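Local atomic coordinates of congerin-1 (Conger myriaster, PDB entry 1C1L), a protein that binds beta-galactosides such as lactose as a homodimeric galectin of the conger eel, although its physiological role is not yet known. Residues F50-G53 with A54-N57. Residues are numbered along the deposited sequence; the frame is centred on the assembly and turned at random.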
ATOM      1  N   PHE A  50      15.744   2.480 -19.371  1.00  8.65           N
ATOM      2  CA  PHE A  50      17.177   2.595 -19.187  1.00 10.80           C
ATOM      3  C   PHE A  50      17.895   2.200 -20.469  1.00 12.38           C
ATOM      4  O   PHE A  50      18.467   3.047 -21.153  1.00 12.58           O
ATOM      5  CB  PHE A  50      17.637   1.693 -18.032  1.00 11.19           C
ATOM      6  CG  PHE A  50      17.091   2.164 -16.700  1.00 11.49           C
ATOM      7  CD1 PHE A  50      15.770   1.878 -16.346  1.00 12.44           C
ATOM      8  CD2 PHE A  50      17.914   2.898 -15.847  1.00 12.91           C
ATOM      9  CE1 PHE A  50      15.273   2.336 -15.130  1.00 13.12           C
ATOM     10  CE2 PHE A  50      17.405   3.352 -14.631  1.00 13.53           C
ATOM     11  CZ  PHE A  50      16.089   3.071 -14.275  1.00 13.41           C
ATOM     12  N   ASN A  51      17.777   0.941 -20.850  1.00 15.03           N
ATOM     13  CA  ASN A  51      18.514   0.395 -21.978  1.00 17.00           C
ATOM     14  C   ASN A  51      17.486  -0.440 -22.695  1.00 16.61           C
ATOM     15  O   ASN A  51      17.213  -1.610 -22.389  1.00 18.11           O
ATOM     16  CB  ASN A  51      19.679  -0.443 -21.443  1.00 19.68           C
ATOM     17  CG  ASN A  51      20.363  -1.305 -22.496  1.00 22.36           C
ATOM     18  OD1 ASN A  51      20.267  -1.034 -23.693  1.00 24.25           O
ATOM     19  ND2 ASN A  51      21.059  -2.377 -22.131  1.00 23.00           N
ATOM     20  N   TYR A  52      16.806   0.231 -23.599  1.00 14.51           N
ATOM     21  CA  TYR A  52      15.709  -0.393 -24.285  1.00 16.09           C
ATOM     22  C   TYR A  52      15.818  -0.029 -25.752  1.00 17.16           C
ATOM     23  O   TYR A  52      15.084   0.806 -26.282  1.00 16.21           O
ATOM     24  CB  TYR A  52      14.419   0.108 -23.634  1.00 15.42           C
ATOM     25  CG  TYR A  52      13.176  -0.565 -24.179  1.00 14.58           C
ATOM     26  CD1 TYR A  52      12.985  -1.923 -23.933  1.00 13.55           C
ATOM     27  CD2 TYR A  52      12.231   0.161 -24.897  1.00 12.93           C
ATOM     28  CE1 TYR A  52      11.844  -2.561 -24.398  1.00 13.54           C
ATOM     29  CE2 TYR A  52      11.084  -0.466 -25.373  1.00 13.71           C
ATOM     30  CZ  TYR A  52      10.903  -1.828 -25.108  1.00 13.30           C
ATOM     31  OH  TYR A  52       9.755  -2.461 -25.521  1.00 15.03           O
ATOM     32  N   GLY A  53      16.737  -0.705 -26.426  1.00 18.98           N
ATOM     33  CA  GLY A  53      17.002  -0.459 -27.836  1.00 20.46           C
ATOM     34  C   GLY A  53      17.344   0.997 -28.104  1.00 20.37           C
ATOM     35  O   GLY A  53      18.273   1.548 -27.512  1.00 21.38           O
ATOM     36  N   ALA A  54      16.551   1.656 -28.949  1.00 20.14           N
ATOM     37  CA  ALA A  54      16.768   3.051 -29.295  1.00 20.19           C
ATOM     38  C   ALA A  54      16.553   3.970 -28.113  1.00 20.21           C
ATOM     39  O   ALA A  54      17.151   5.043 -28.045  1.00 20.16           O
ATOM     40  CB  ALA A  54      15.812   3.479 -30.391  1.00 19.96           C
ATOM     41  N   ASP A  55      15.672   3.552 -27.204  1.00 17.29           N
ATOM     42  CA  ASP A  55      15.399   4.340 -26.025  1.00 16.34           C
ATOM     43  C   ASP A  55      16.413   4.046 -24.946  1.00 14.35           C
ATOM     44  O   ASP A  55      16.509   2.935 -24.411  1.00 14.75           O
ATOM     45  CB  ASP A  55      14.005   4.025 -25.518  1.00 17.75           C
ATOM     46  CG  ASP A  55      12.946   4.583 -26.439  1.00 20.54           C
ATOM     47  OD1 ASP A  55      13.163   5.629 -27.057  1.00 21.75           O
ATOM     48  OD2 ASP A  55      11.901   3.966 -26.546  1.00 21.29           O
ATOM     49  N   GLN A  56      17.218   5.063 -24.693  1.00 12.77           N
ATOM     50  CA  GLN A  56      18.242   5.026 -23.677  1.00 12.67           C
ATOM     51  C   GLN A  56      17.874   6.170 -22.763  1.00 12.10           C
ATOM     52  O   GLN A  56      17.675   7.287 -23.230  1.00 11.50           O
ATOM     53  CB  GLN A  56      19.620   5.269 -24.281  1.00 14.56           C
ATOM     54  CG  GLN A  56      20.130   4.177 -25.204  1.00 17.17           C
ATOM     55  CD  GLN A  56      20.416   2.873 -24.487  1.00 18.99           C
ATOM     56  OE1 GLN A  56      20.929   2.819 -23.361  1.00 22.48           O
ATOM     57  NE2 GLN A  56      20.066   1.766 -25.117  1.00 20.68           N
ATOM     58  N   ASN A  57      17.707   5.884 -21.477  1.00 11.09           N
ATOM     59  CA  ASN A  57      17.373   6.886 -20.469  1.00 10.18           C
ATOM     60  C   ASN A  57      16.298   7.883 -20.870  1.00  8.65           C
ATOM     61  O   ASN A  57      16.401   9.114 -20.760  1.00 10.16           O
ATOM     62  CB  ASN A  57      18.655   7.600 -20.040  1.00 10.72           C
ATOM     63  CG  ASN A  57      19.615   6.678 -19.300  1.00 14.34           C
ATOM     64  OD1 ASN A  57      19.281   5.572 -18.873  1.00 15.37           O
ATOM     65  ND2 ASN A  57      20.861   7.023 -19.056  1.00 18.18           N
TER
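Tyr52 and Asp55 form an antiparallel hydrogen-bonded pair at the tip of a beta hairpin in the galectin fold, where strand 41-52 reverses into strand 55-64 through a type II' turn; Asn51 and Gln56 are the non-hydrogen-bonded pair behind them. Gly53 takes the first corner with a positive phi of 56°, which favours glycine. Tyr52 N donates to Asp55 O at 2.8 Å, and the return bond from Asp55 N to Tyr52 O is more bent. Farther from the turn, Asn57 N hydrogen-bonds to Phe50 O at 3.0 Å, and the same oxygen receives a CA-H contact from Gln56.

The hairpin is a worked example of a two-faced tip, its residues alternating between the faces. On the face of Asn51 and Gln56, the Gln56 chain bends at chi2 (-67°) and folds back over the turn. Its NE2 donates to Asn51 OD1 (3.1 Å) and to Gly53 O (3.0 Å), both close to its amide plane, which restrains rotation of the amide. The other face looks to the sugar site: Tyr52 lies near the bound galactose and makes a cation-pi contact with Arg30, while the Asp55 carboxylate forms salt bridges to two ligand-pocket arginines, through OD1 to Arg76 and through OD2 to Arg49. Asp55 OD2 also sits at the edge of the Tyr52 ring, 4.2 Å from CD2.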